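Local coordinates for E3 ubiquitin-protein ligase TRIM65 (Homo sapiens, PDB 7JL4) that acts as an E3 ubiquitin ligase in innate immunity, autophagy and inflammation, this chain being its PRY-SPRY (B30.2) domain, at residues R20-D25 with L174-W179; Q40-L45 with W60-A65; L114-D119 with S136-G141; H72-V77 with Y154-Q159. All blocks are in the same frame, centred on the assembly; numbering follows the deposited sequence. Where two conformers were deposited one is given.

Interaction 1: R20-D25 with L174-W179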
loop_
_atom_site.group_PDB
_atom_site.type_symbol
_atom_site.label_atom_id
_atom_site.label_comp_id
_atom_site.label_asym_id
_atom_site.label_seq_id
_atom_site.Cartn_x
_atom_site.Cartn_y
_atom_site.Cartn_z
ATOM N N ARG A 20 -9.854 -1.106 -9.233
ATOM C CA ARG A 20 -10.052 0.306 -8.890
ATOM C C ARG A 20 -8.806 1.124 -9.215
ATOM O O ARG A 20 -7.702 0.747 -8.814
ATOM C CB ARG A 20 -10.391 0.487 -7.397
ATOM C CG ARG A 20 -11.523 -0.385 -6.856
ATOM C CD ARG A 20 -12.941 0.010 -7.390
ATOM N NE ARG A 20 -13.900 -1.024 -6.996
ATOM C CZ ARG A 20 -14.691 -1.716 -7.812
ATOM N NH1 ARG A 20 -14.744 -1.445 -9.112
ATOM N NH2 ARG A 20 -15.478 -2.653 -7.306
ATOM N N ASN A 21 -8.980 2.269 -9.898
ATOM C CA ASN A 21 -7.853 3.151 -10.234
ATOM C C ASN A 21 -7.636 4.168 -9.100
ATOM O O ASN A 21 -8.452 5.067 -8.891
ATOM C CB ASN A 21 -8.084 3.847 -11.585
ATOM C CG ASN A 21 -8.068 2.871 -12.779
ATOM O OD1 ASN A 21 -7.484 1.788 -12.707
ATOM N ND2 ASN A 21 -8.732 3.253 -13.880
ATOM N N LEU A 22 -6.528 4.036 -8.375
ATOM C CA LEU A 22 -6.244 4.845 -7.195
ATOM C C LEU A 22 -5.360 6.040 -7.537
ATOM O O LEU A 22 -4.602 6.021 -8.515
ATOM C CB LEU A 22 -5.539 4.004 -6.118
ATOM C CG LEU A 22 -6.225 2.729 -5.624
ATOM C CD1 LEU A 22 -5.343 2.101 -4.544
ATOM C CD2 LEU A 22 -7.657 2.978 -5.156
ATOM N N THR A 23 -5.458 7.087 -6.706
ATOM C CA THR A 23 -4.558 8.240 -6.785
ATOM C C THR A 23 -4.109 8.626 -5.381
ATOM O O THR A 23 -4.845 8.432 -4.411
ATOM C CB THR A 23 -5.208 9.455 -7.463
ATOM O OG1 THR A 23 -6.429 9.784 -6.794
ATOM C CG2 THR A 23 -5.513 9.175 -8.927
ATOM N N PHE A 24 -2.898 9.169 -5.271
ATOM C CA PHE A 24 -2.408 9.621 -3.970
ATOM C C PHE A 24 -3.096 10.919 -3.546
ATOM O O PHE A 24 -3.587 11.694 -4.373
ATOM C CB PHE A 24 -0.885 9.804 -4.006
ATOM C CG PHE A 24 -0.140 8.516 -4.189
ATOM C CD1 PHE A 24 -0.154 7.545 -3.192
ATOM C CD2 PHE A 24 0.565 8.264 -5.358
ATOM C CE1 PHE A 24 0.552 6.336 -3.358
ATOM C CE2 PHE A 24 1.285 7.077 -5.526
ATOM C CZ PHE A 24 1.265 6.102 -4.529
ATOM N N ASP A 25 -3.178 11.121 -2.228
ATOM C CA ASP A 25 -3.717 12.337 -1.641
ATOM C C ASP A 25 -2.550 13.252 -1.320
ATOM O O ASP A 25 -1.795 12.961 -0.380
ATOM C CB ASP A 25 -4.512 11.998 -0.373
ATOM C CG ASP A 25 -4.919 13.218 0.437
ATOM O OD1 ASP A 25 -4.683 14.371 0.008
ATOM O OD2 ASP A 25 -5.465 13.012 1.553
ATOM N N LEU A 174 -11.985 2.052 4.738
ATOM C CA LEU A 174 -10.546 1.786 4.671
ATOM C C LEU A 174 -9.917 2.616 3.563
ATOM O O LEU A 174 -10.418 2.631 2.423
ATOM C CB LEU A 174 -10.258 0.312 4.395
ATOM C CG LEU A 174 -10.659 -0.633 5.500
ATOM C CD1 LEU A 174 -10.761 -2.011 4.914
ATOM C CD2 LEU A 174 -9.575 -0.604 6.597
ATOM N N THR A 175 -8.827 3.296 3.893
ATOM C CA THR A 175 -8.079 4.094 2.922
ATOM C C THR A 175 -6.726 3.450 2.668
ATOM O O THR A 175 -6.013 3.161 3.639
ATOM C CB THR A 175 -7.882 5.525 3.464
ATOM O OG1 THR A 175 -9.164 6.127 3.723
ATOM C CG2 THR A 175 -7.167 6.377 2.435
ATOM N N PRO A 176 -6.335 3.187 1.415
ATOM C CA PRO A 176 -4.982 2.683 1.158
ATOM C C PRO A 176 -3.928 3.649 1.689
ATOM O O PRO A 176 -4.068 4.875 1.568
ATOM C CB PRO A 176 -4.916 2.598 -0.374
ATOM C CG PRO A 176 -6.369 2.511 -0.835
ATOM C CD PRO A 176 -7.129 3.352 0.173
ATOM N N VAL A 177 -2.845 3.089 2.245
ATOM C CA VAL A 177 -1.792 3.898 2.844
ATOM C C VAL A 177 -0.469 3.154 2.659
ATOM O O VAL A 177 -0.435 1.924 2.633
ATOM C CB VAL A 177 -2.110 4.204 4.327
ATOM C CG1 VAL A 177 -2.244 2.904 5.141
ATOM C CG2 VAL A 177 -1.059 5.146 4.925
ATOM N N PHE A 178 0.608 3.913 2.466
ATOM C CA PHE A 178 1.894 3.370 2.028
ATOM C C PHE A 178 3.046 4.008 2.797
ATOM O O PHE A 178 2.990 5.187 3.145
ATOM C CB PHE A 178 2.073 3.621 0.526
ATOM C CG PHE A 178 0.971 3.029 -0.305
ATOM C CD1 PHE A 178 1.048 1.709 -0.722
ATOM C CD2 PHE A 178 -0.148 3.776 -0.631
ATOM C CE1 PHE A 178 0.040 1.133 -1.465
ATOM C CE2 PHE A 178 -1.186 3.215 -1.373
ATOM C CZ PHE A 178 -1.089 1.875 -1.788
ATOM N N TRP A 179 4.117 3.230 3.008
ATOM C CA TRP A 179 5.364 3.699 3.598
ATOM C C TRP A 179 6.489 3.462 2.598
ATOM O O TRP A 179 6.506 2.434 1.907
ATOM C CB TRP A 179 5.672 2.949 4.887
ATOM C CG TRP A 179 7.037 3.218 5.473
ATOM C CD1 TRP A 179 7.375 4.223 6.313
ATOM C CD2 TRP A 179 8.225 2.417 5.294
ATOM N NE1 TRP A 179 8.726 4.104 6.685
ATOM C CE2 TRP A 179 9.256 3.005 6.057
ATOM C CE3 TRP A 179 8.509 1.261 4.555
ATOM C CZ2 TRP A 179 10.553 2.475 6.098
ATOM C CZ3 TRP A 179 9.796 0.735 4.593
ATOM C CH2 TRP A 179 10.799 1.348 5.362
#
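Leu-22 and Phe-24 of the irregular stretch 20-25 lie over Pro-176 and Phe-178 of strand 175-180, with the CA atoms of Leu-22 and Pro-176 8.7 Å apart, so side chains alone bridge the gap. Leu-22 extends its CD1 methyl to the puckered end of the proline ring, CD1 to CG of Pro-176 being 3.9 Å. The rings of Phe-24 and Phe-178 form an offset edge-to-face pair with centroids 5.9 Å apart and planes at 82°. Phe-24 presents its edge: CE1 lies 3.8 Å from CD2 of Phe-178 and 4.1 Å from CE2 of the same ring. Because CG of Phe-24 is anti to its carbonyl carbon (chi1 -66°), the ring swings nearer the strand than its CB bond alone would take it. Around the four residues lie Trp-75, Val-77, Leu-186 and Leu-188 of the seven-stranded sheet, while strand 175-180 belongs to the six-stranded one, which places the contact in the hydrophobic core of the SPRY beta-sandwich. No hydrogen bond crosses between the segments, and all four touching residues are buried. Cohesion therefore probably rests on dispersion, with a modest quadrupole term from the edge of Phe-24, turned toward the face of Phe-178 but offset to its CD2-CE2 side.

Interaction 2: Q40-L45 with W60-A65. Unlike the reference sequence in segment 40-45: Leu-45 (reference Cys).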
loop_
_atom_site.group_PDB
_atom_site.type_symbol
_atom_site.label_atom_id
_atom_site.label_comp_id
_atom_site.label_asym_id
_atom_site.label_seq_id
_atom_site.Cartn_x
_atom_site.Cartn_y
_atom_site.Cartn_z
ATOM N N GLN A 40 -0.565 9.513 -9.638
ATOM C CA GLN A 40 -0.484 8.056 -9.630
ATOM C C GLN A 40 0.863 7.530 -9.160
ATOM O O GLN A 40 0.996 6.321 -8.967
ATOM C CB GLN A 40 -0.751 7.484 -11.029
ATOM C CG GLN A 40 -2.128 7.926 -11.608
ATOM C CD GLN A 40 -2.240 7.680 -13.091
ATOM O OE1 GLN A 40 -1.506 6.869 -13.671
ATOM N NE2 GLN A 40 -3.144 8.409 -13.731
ATOM N N GLN A 41 1.865 8.390 -9.015
ATOM C CA GLN A 41 3.214 7.953 -8.688
ATOM C C GLN A 41 3.788 8.863 -7.611
ATOM O O GLN A 41 3.521 10.070 -7.601
ATOM C CB GLN A 41 4.074 7.966 -9.961
ATOM C CG GLN A 41 5.503 7.518 -9.793
ATOM C CD GLN A 41 6.230 7.406 -11.114
ATOM O OE1 GLN A 41 7.003 8.286 -11.487
ATOM N NE2 GLN A 41 5.992 6.312 -11.827
ATOM N N VAL A 42 4.576 8.287 -6.703
ATOM C CA VAL A 42 5.209 9.032 -5.617
ATOM C C VAL A 42 6.634 8.508 -5.416
ATOM O O VAL A 42 6.892 7.308 -5.567
ATOM C CB VAL A 42 4.367 8.931 -4.323
ATOM C CG1 VAL A 42 4.384 7.513 -3.763
ATOM C CG2 VAL A 42 4.855 9.925 -3.273
ATOM N N LYS A 43 7.568 9.419 -5.104
ATOM C CA LYS A 43 8.948 9.065 -4.803
ATOM C C LYS A 43 9.381 9.785 -3.533
ATOM O O LYS A 43 9.123 10.985 -3.382
ATOM C CB LYS A 43 9.896 9.434 -5.960
ATOM C CG LYS A 43 11.332 9.013 -5.712
ATOM C CD LYS A 43 12.253 9.351 -6.874
ATOM C CE LYS A 43 13.701 8.907 -6.574
ATOM N NZ LYS A 43 14.643 9.257 -7.679
ATOM N N HIS A 44 10.022 9.054 -2.623
ATOM C CA HIS A 44 10.606 9.651 -1.418
ATOM C C HIS A 44 11.988 10.204 -1.767
ATOM O O HIS A 44 12.937 9.443 -2.000
ATOM C CB HIS A 44 10.658 8.612 -0.292
ATOM C CG HIS A 44 11.192 9.127 1.017
ATOM N ND1 HIS A 44 11.200 8.360 2.165
ATOM C CD2 HIS A 44 11.759 10.312 1.357
ATOM C CE1 HIS A 44 11.751 9.044 3.155
ATOM N NE2 HIS A 44 12.108 10.229 2.689
ATOM N N LEU A 45 12.107 11.530 -1.795
ATOM C CA LEU A 45 13.340 12.222 -2.144
ATOM C C LEU A 45 14.123 12.625 -0.895
ATOM O O LEU A 45 13.567 12.781 0.192
ATOM C CB LEU A 45 13.034 13.464 -2.985
ATOM C CG LEU A 45 12.477 13.208 -4.390
ATOM C CD1 LEU A 45 12.512 14.465 -5.231
ATOM C CD2 LEU A 45 13.285 12.115 -5.069
ATOM N N TRP A 60 7.060 8.404 7.129
ATOM C CA TRP A 60 7.399 8.381 5.703
ATOM C C TRP A 60 6.258 7.715 4.931
ATOM O O TRP A 60 6.416 6.647 4.334
ATOM C CB TRP A 60 8.723 7.655 5.490
ATOM C CG TRP A 60 9.869 8.356 6.128
ATOM C CD1 TRP A 60 9.922 9.669 6.469
ATOM C CD2 TRP A 60 11.133 7.786 6.509
ATOM N NE1 TRP A 60 11.142 9.962 7.041
ATOM C CE2 TRP A 60 11.898 8.819 7.087
ATOM C CE3 TRP A 60 11.686 6.502 6.427
ATOM C CZ2 TRP A 60 13.201 8.616 7.565
ATOM C CZ3 TRP A 60 12.976 6.297 6.921
ATOM C CH2 TRP A 60 13.715 7.352 7.475
ATOM N N GLN A 61 5.094 8.390 4.925
ATOM C CA GLN A 61 3.855 7.775 4.446
ATOM C C GLN A 61 3.026 8.737 3.596
ATOM O O GLN A 61 3.198 9.964 3.614
ATOM C CB GLN A 61 2.985 7.248 5.611
ATOM C CG GLN A 61 3.658 6.079 6.354
ATOM C CD GLN A 61 2.947 5.642 7.625
ATOM O OE1 GLN A 61 1.790 5.999 7.898
ATOM N NE2 GLN A 61 3.647 4.886 8.423
ATOM N N VAL A 62 2.110 8.140 2.836
ATOM C CA VAL A 62 1.146 8.886 2.036
ATOM C C VAL A 62 -0.049 7.964 1.859
ATOM O O VAL A 62 0.114 6.744 1.773
ATOM C CB VAL A 62 1.752 9.301 0.676
ATOM C CG1 VAL A 62 2.249 8.063 -0.062
ATOM C CG2 VAL A 62 0.708 10.082 -0.178
ATOM N N GLN A 63 -1.256 8.541 1.817
ATOM C CA GLN A 63 -2.469 7.756 1.613
ATOM C C GLN A 63 -3.115 8.125 0.276
ATOM O O GLN A 63 -2.697 9.065 -0.409
ATOM C CB GLN A 63 -3.473 7.963 2.755
ATOM C CG GLN A 63 -4.091 9.364 2.772
ATOM C CD GLN A 63 -5.045 9.605 3.942
ATOM O OE1 GLN A 63 -5.174 8.775 4.839
ATOM N NE2 GLN A 63 -5.738 10.745 3.915
ATOM N N CYS A 64 -4.126 7.355 -0.112
ATOM C CA CYS A 64 -4.807 7.603 -1.377
ATOM C C CYS A 64 -6.048 8.445 -1.145
ATOM O O CYS A 64 -6.532 8.607 -0.023
ATOM C CB CYS A 64 -5.185 6.289 -2.062
ATOM S SG CYS A 64 -3.777 5.397 -2.755
ATOM N N ALA A 65 -6.581 8.970 -2.240
ATOM C CA ALA A 65 -7.791 9.769 -2.192
ATOM C C ALA A 65 -9.054 8.930 -2.214
ATOM O O ALA A 65 -10.148 9.503 -2.239
ATOM C CB ALA A 65 -7.819 10.742 -3.374
#
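The imidazole of His-44 pushes its CE1 carbon, not a nitrogen, onto the indole of Trp-60, 3.5 Å above the plane and displaced toward the rim. CE1 is 3.6 Å from both CG and CD2 of Trp-60. The rings pair edge-to-face, with planes at 61° and the imidazole centroid 4.7 Å from that of the five-membered ring. His-44 keeps CG anti to the backbone N (chi1 -178°), carrying its ring out toward the tryptophan, and the hydrogen bond of ND1 to the carbonyl O of Leu-180 helps set the ring's rotation. Further along, Val-42 meets Val-62, CG1 to CG1 4.3 Å, with Phe-33 touching both; strands 41-44 and 61-63 belong to the two facing sheets of the sandwich. With an alanine in place of Trp-60, the indole face would be gone and the His-44 ring is likely to lose its cover on this side, though its bond to Leu-180 and its contact with Phe-33 would remain. Since CE1 sits between two nitrogens, its hydrogen is probably polarised, which would favour a CH-pi attraction to the electron-rich indole.

Interaction 3: L114-D119 with S136-G141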
loop_
_atom_site.group_PDB
_atom_site.type_symbol
_atom_site.label_atom_id
_atom_site.label_comp_id
_atom_site.label_asym_id
_atom_site.label_seq_id
_atom_site.Cartn_x
_atom_site.Cartn_y
_atom_site.Cartn_z
ATOM N N LEU A 114 1.556 -4.883 4.486
ATOM C CA LEU A 114 2.546 -5.860 4.045
ATOM C C LEU A 114 3.798 -5.077 3.711
ATOM O O LEU A 114 3.785 -4.267 2.779
ATOM C CB LEU A 114 2.084 -6.640 2.807
ATOM C CG LEU A 114 3.051 -7.770 2.411
ATOM C CD1 LEU A 114 2.862 -8.953 3.325
ATOM C CD2 LEU A 114 2.875 -8.197 0.966
ATOM N N CYS A 115 4.873 -5.295 4.469
ATOM C CA CYS A 115 6.119 -4.597 4.188
ATOM C C CYS A 115 7.050 -5.525 3.402
ATOM O O CYS A 115 7.237 -6.690 3.769
ATOM C CB CYS A 115 6.749 -4.115 5.498
ATOM S SG CYS A 115 8.425 -3.423 5.280
ATOM N N VAL A 116 7.580 -5.031 2.287
ATOM C CA VAL A 116 8.481 -5.797 1.444
ATOM C C VAL A 116 9.904 -5.451 1.862
ATOM O O VAL A 116 10.315 -4.291 1.797
ATOM C CB VAL A 116 8.249 -5.485 -0.039
ATOM C CG1 VAL A 116 9.158 -6.319 -0.921
ATOM C CG2 VAL A 116 6.785 -5.730 -0.368
ATOM N N GLN A 117 10.653 -6.442 2.299
ATOM C CA GLN A 117 12.030 -6.207 2.731
ATOM C C GLN A 117 12.991 -6.865 1.758
ATOM O O GLN A 117 12.574 -7.551 0.819
ATOM C CB GLN A 117 12.225 -6.737 4.147
ATOM C CG GLN A 117 11.515 -5.916 5.199
ATOM C CD GLN A 117 11.589 -6.570 6.571
ATOM O OE1 GLN A 117 11.599 -7.803 6.688
ATOM N NE2 GLN A 117 11.705 -5.752 7.610
ATOM N N GLU A 118 14.299 -6.669 2.012
ATOM C CA GLU A 118 15.331 -7.205 1.132
ATOM C C GLU A 118 15.128 -8.688 0.878
ATOM O O GLU A 118 15.205 -9.154 -0.264
ATOM C CB GLU A 118 16.715 -7.001 1.749
ATOM C CG GLU A 118 17.242 -5.585 1.800
ATOM C CD GLU A 118 16.715 -4.791 2.992
ATOM O OE1 GLU A 118 17.220 -3.656 3.189
ATOM O OE2 GLU A 118 15.766 -5.268 3.680
ATOM N N ASP A 119 14.887 -9.450 1.948
ATOM C CA ASP A 119 14.920 -10.904 1.853
ATOM C C ASP A 119 13.752 -11.551 2.589
ATOM O O ASP A 119 13.840 -12.729 2.956
ATOM C CB ASP A 119 16.253 -11.448 2.408
ATOM N N SER A 136 10.909 -11.858 -5.166
ATOM C CA SER A 136 11.629 -10.995 -6.089
ATOM C C SER A 136 10.705 -10.081 -6.893
ATOM O O SER A 136 11.150 -9.020 -7.346
ATOM C CB SER A 136 12.460 -11.831 -7.066
ATOM O OG SER A 136 11.647 -12.819 -7.686
ATOM N N GLY A 137 9.445 -10.459 -7.089
ATOM C CA GLY A 137 8.554 -9.632 -7.888
ATOM C C GLY A 137 8.242 -8.315 -7.206
ATOM O O GLY A 137 8.104 -8.235 -5.987
ATOM N N ARG A 138 8.108 -7.263 -8.016
ATOM C CA ARG A 138 7.805 -5.929 -7.509
ATOM C C ARG A 138 6.436 -5.420 -7.953
ATOM O O ARG A 138 6.135 -4.236 -7.766
ATOM C CB ARG A 138 8.901 -4.949 -7.940
ATOM C CG ARG A 138 10.272 -5.282 -7.339
ATOM C CD ARG A 138 10.313 -5.002 -5.851
ATOM N NE ARG A 138 11.575 -5.509 -5.262
ATOM C CZ ARG A 138 11.672 -6.601 -4.508
ATOM N NH1 ARG A 138 10.596 -7.322 -4.249
ATOM N NH2 ARG A 138 12.859 -6.987 -4.025
ATOM N N LEU A 139 5.604 -6.272 -8.542
ATOM C CA LEU A 139 4.244 -5.900 -8.928
ATOM C C LEU A 139 3.305 -6.581 -7.942
ATOM O O LEU A 139 3.217 -7.814 -7.908
ATOM C CB LEU A 139 3.956 -6.306 -10.370
ATOM C CG LEU A 139 2.552 -5.960 -10.849
ATOM C CD1 LEU A 139 2.310 -4.462 -10.762
ATOM C CD2 LEU A 139 2.335 -6.453 -12.270
ATOM N N LEU A 140 2.620 -5.784 -7.124
ATOM C CA LEU A 140 1.905 -6.302 -5.975
ATOM C C LEU A 140 0.432 -5.957 -6.096
ATOM O O LEU A 140 0.079 -4.873 -6.573
ATOM C CB LEU A 140 2.485 -5.727 -4.683
ATOM C CG LEU A 140 3.984 -6.044 -4.610
ATOM C CD1 LEU A 140 4.673 -5.157 -3.596
ATOM C CD2 LEU A 140 4.155 -7.523 -4.287
ATOM N N GLY A 141 -0.427 -6.880 -5.674
ATOM C CA GLY A 141 -1.865 -6.663 -5.711
ATOM C C GLY A 141 -2.463 -6.696 -4.318
ATOM O O GLY A 141 -1.968 -7.393 -3.430
HETATM O O HOH W 1 12.842 -8.666 -1.870
#
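Val-116, near the end of strand 111-116, reaches across with both methyls, which go to different partners. CG2 meets CD1 of Leu-140 at 3.9 Å, an apolar contact, whereas CG1, anti to the backbone N (chi1 -178°), lies 3.8 Å from NH1 of Arg-138. Leu-121 and Leu-86 close in around this pair of aliphatic side chains from strands 120-125 and 84-89. Strand 111-116 belongs to the six-stranded sheet and strand 139-145 to the seven-stranded one, so Val-116 and Leu-140 join the two layers of the SPRY beta-sandwich, with Arg-138 just ahead of the second strand. After Val-116 the chain turns, and Gln-117 and Glu-118 direct their side chains away from 136-141. Glu-118 takes part through its backbone instead: its carbonyl O is 2.9 Å from a water that accepts a hydrogen bond from NH2 of Arg-138 at 2.7 Å. The arginine chain is bent at chi2 (-71°), folding the guanidinium back over its own loop, where the carbonyl O of Ser-136 lies 3.6 Å above one of its faces. NH1 makes a weak bond to the O of Gly-137 at 3.2 Å and another hydrogen bond to the carbonyl O of Val-135, two backbone oxygens that probably restrain the turn of the guanidinium.

Interaction 4: H72-V77 with Y154-Q159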
loop_
_atom_site.group_PDB
_atom_site.type_symbol
_atom_site.label_atom_id
_atom_site.label_comp_id
_atom_site.label_asym_id
_atom_site.label_seq_id
_atom_site.Cartn_x
_atom_site.Cartn_y
_atom_site.Cartn_z
ATOM N N HIS A 72 -16.319 -5.110 -3.030
ATOM C CA HIS A 72 -15.133 -5.907 -3.328
ATOM C C HIS A 72 -14.280 -5.071 -4.267
ATOM O O HIS A 72 -14.806 -4.553 -5.253
ATOM C CB HIS A 72 -15.560 -7.239 -3.958
ATOM C CG HIS A 72 -14.494 -8.288 -3.977
ATOM N ND1 HIS A 72 -14.773 -9.618 -4.210
ATOM C CD2 HIS A 72 -13.149 -8.205 -3.840
ATOM C CE1 HIS A 72 -13.650 -10.317 -4.174
ATOM N NE2 HIS A 72 -12.647 -9.479 -3.968
ATOM N N HIS A 73 -12.980 -4.924 -3.954
ATOM C CA HIS A 73 -12.110 -3.942 -4.594
ATOM C C HIS A 73 -10.716 -4.537 -4.761
ATOM O O HIS A 73 -10.246 -5.261 -3.880
ATOM C CB HIS A 73 -12.044 -2.649 -3.744
ATOM C CG HIS A 73 -13.400 -2.174 -3.305
ATOM N ND1 HIS A 73 -14.249 -1.509 -4.165
ATOM C CD2 HIS A 73 -14.091 -2.347 -2.154
ATOM C CE1 HIS A 73 -15.388 -1.247 -3.546
ATOM N NE2 HIS A 73 -15.324 -1.751 -2.325
ATOM N N TYR A 74 -10.057 -4.227 -5.882
ATOM C CA TYR A 74 -8.737 -4.786 -6.172
ATOM C C TYR A 74 -7.913 -3.734 -6.897
ATOM O O TYR A 74 -8.433 -3.017 -7.756
ATOM C CB TYR A 74 -8.830 -6.064 -7.039
ATOM C CG TYR A 74 -7.479 -6.614 -7.473
ATOM C CD1 TYR A 74 -6.708 -7.377 -6.598
ATOM C CD2 TYR A 74 -6.965 -6.344 -8.749
ATOM C CE1 TYR A 74 -5.461 -7.892 -6.999
ATOM C CE2 TYR A 74 -5.704 -6.826 -9.149
ATOM C CZ TYR A 74 -4.961 -7.603 -8.249
ATOM O OH TYR A 74 -3.722 -8.126 -8.595
ATOM N N TRP A 75 -6.622 -3.661 -6.575
ATOM C CA TRP A 75 -5.728 -2.775 -7.308
ATOM C C TRP A 75 -4.316 -3.331 -7.248
ATOM O O TRP A 75 -3.997 -4.201 -6.424
ATOM C CB TRP A 75 -5.741 -1.337 -6.764
ATOM C CG TRP A 75 -5.448 -1.259 -5.296
ATOM C CD1 TRP A 75 -4.202 -1.195 -4.699
ATOM C CD2 TRP A 75 -6.407 -1.282 -4.219
ATOM N NE1 TRP A 75 -4.340 -1.158 -3.322
ATOM C CE2 TRP A 75 -5.675 -1.210 -3.003
ATOM C CE3 TRP A 75 -7.808 -1.334 -4.162
ATOM C CZ2 TRP A 75 -6.298 -1.198 -1.747
ATOM C CZ3 TRP A 75 -8.440 -1.328 -2.898
ATOM C CH2 TRP A 75 -7.676 -1.255 -1.711
ATOM N N GLU A 76 -3.479 -2.813 -8.148
ATOM C CA GLU A 76 -2.088 -3.224 -8.262
ATOM C C GLU A 76 -1.172 -2.014 -8.158
ATOM O O GLU A 76 -1.515 -0.908 -8.582
ATOM C CB GLU A 76 -1.843 -3.983 -9.576
ATOM C CG GLU A 76 -2.510 -5.361 -9.562
ATOM C CD GLU A 76 -2.501 -6.062 -10.906
ATOM O OE1 GLU A 76 -1.981 -5.487 -11.884
ATOM O OE2 GLU A 76 -2.963 -7.229 -10.970
ATOM N N VAL A 77 0.002 -2.243 -7.585
ATOM C CA VAL A 77 1.003 -1.214 -7.313
ATOM C C VAL A 77 2.353 -1.756 -7.756
ATOM O O VAL A 77 2.649 -2.933 -7.515
ATOM C CB VAL A 77 1.050 -0.862 -5.809
ATOM C CG1 VAL A 77 2.155 0.157 -5.515
ATOM C CG2 VAL A 77 -0.297 -0.372 -5.311
ATOM N N TYR A 154 -1.095 -9.990 -3.018
ATOM C CA TYR A 154 -0.598 -10.834 -4.100
ATOM C C TYR A 154 0.740 -10.332 -4.621
ATOM O O TYR A 154 1.032 -9.133 -4.603
ATOM C CB TYR A 154 -1.570 -10.878 -5.293
ATOM C CG TYR A 154 -2.846 -11.654 -5.034
ATOM C CD1 TYR A 154 -3.917 -11.074 -4.355
ATOM C CD2 TYR A 154 -2.961 -12.972 -5.460
ATOM C CE1 TYR A 154 -5.104 -11.804 -4.112
ATOM C CE2 TYR A 154 -4.126 -13.700 -5.244
ATOM C CZ TYR A 154 -5.185 -13.115 -4.570
ATOM O OH TYR A 154 -6.307 -13.872 -4.354
ATOM N N SER A 155 1.541 -11.264 -5.117
ATOM C CA SER A 155 2.599 -10.949 -6.062
ATOM C C SER A 155 2.098 -11.355 -7.436
ATOM O O SER A 155 1.405 -12.365 -7.566
ATOM C CB SER A 155 3.893 -11.689 -5.706
ATOM O OG SER A 155 4.874 -11.427 -6.690
ATOM N N LEU A 156 2.396 -10.554 -8.459
ATOM C CA LEU A 156 1.803 -10.842 -9.747
ATOM C C LEU A 156 2.854 -11.289 -10.758
ATOM O O LEU A 156 2.494 -11.742 -11.850
ATOM C CB LEU A 156 1.089 -9.609 -10.328
ATOM C CG LEU A 156 -0.318 -9.449 -9.704
ATOM C CD1 LEU A 156 -1.344 -10.556 -9.932
ATOM C CD2 LEU A 156 -0.332 -8.870 -8.280
ATOM N N GLU A 157 4.142 -11.132 -10.447
ATOM C CA GLU A 157 5.209 -11.541 -11.349
ATOM C C GLU A 157 6.206 -12.382 -10.561
ATOM O O GLU A 157 6.592 -12.003 -9.436
ATOM C CB GLU A 157 5.891 -10.330 -12.033
ATOM C CG GLU A 157 6.375 -9.240 -11.084
ATOM C CD GLU A 157 7.132 -8.115 -11.770
ATOM O OE1 GLU A 157 8.238 -7.769 -11.292
ATOM O OE2 GLU A 157 6.627 -7.584 -12.789
ATOM N N PRO A 158 6.616 -13.546 -11.084
ATOM C CA PRO A 158 6.229 -14.091 -12.393
ATOM C C PRO A 158 4.864 -14.795 -12.474
ATOM O O PRO A 158 4.364 -14.963 -13.589
ATOM C CB PRO A 158 7.334 -15.100 -12.673
ATOM C CG PRO A 158 7.711 -15.586 -11.321
ATOM C CD PRO A 158 7.613 -14.400 -10.413
ATOM N N GLN A 159 4.293 -15.237 -11.357
ATOM C CA GLN A 159 2.949 -15.793 -11.365
ATOM C C GLN A 159 2.079 -14.987 -10.424
ATOM O O GLN A 159 2.571 -14.231 -9.585
ATOM C CB GLN A 159 2.872 -17.242 -10.878
ATOM C CG GLN A 159 3.590 -18.254 -11.664
ATOM C CD GLN A 159 3.660 -19.565 -10.906
ATOM O OE1 GLN A 159 4.728 -19.993 -10.457
ATOM N NE2 GLN A 159 2.514 -20.249 -10.820
#
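Two strands of the seven-stranded sheet of the SPRY sandwich, 72-79 and 150-155, flank strand 139-145, and side chains of Tyr-74, Tyr-154 and Leu-156 meet across that intervening strand. Leu-156, just beyond the end of the second strand, comes at Tyr-74 from the opposite direction and sets its branched end against the phenol oxygen: CD2 is 3.5 Å and CD1 3.7 Å from OH of Tyr-74. Its CG also lies 3.7 Å from OE2 of Glu-76, whose side chain crosses that of the leucine at about a right angle. Tyr-74, with CG anti to the backbone N (chi1 175°), leans obliquely forward over its own strand and donates OH to OE2 of Glu-76 at 2.6 Å, a short bond that uses the anti lone pair and lies in the plane of the phenol ring. The same OE2 accepts the indole NH of Trp-16, and OE1 forms a salt bridge with Arg-12, so the buried carboxylate has partners at both oxygens and its negative charge is probably stabilised. At the other end of the contact, CD1 of Tyr-154 approaches the edge of the Tyr-74 ring, 4.4 Å from CE1. Trimming Leu-156 to an alanine would probably open a gap beside the Tyr-74 hydroxyl and the Glu-76 carboxylate. Helix 10-15 covers this cluster, Leu-15 touching both tyrosines and Arg-12 lying on Leu-156, while Trp-75 and Val-77 of strand 72-79 pack against strand 175-180.

Overall arrangement
Interactions 2 and 3 bridge the two sheets of one SPRY sandwich; interaction 1 lays the loop 20-25 against the six-stranded sheet, next to side chains of the seven-stranded one; interaction 4 lies on the outer surface of the seven-stranded sheet beneath helix 10-15. Interactions 1 and 2 are centred about 9 Å apart and joined by backbone, Asp-25 N to Gln-63 O being 2.8 Å. Interactions 3 and 4, with centres about 11 Å apart, share strand pairing: Leu-140 O is 2.8 Å from Val-77 N. Arg-20 ties interaction 1 to interaction 4 through His-73, whereas interactions 2 and 4 lie on opposite sides of the domain's centre. A glycerol, probably from the crystallisation liquor, lies about 6 Å from the side chain of Pro-176.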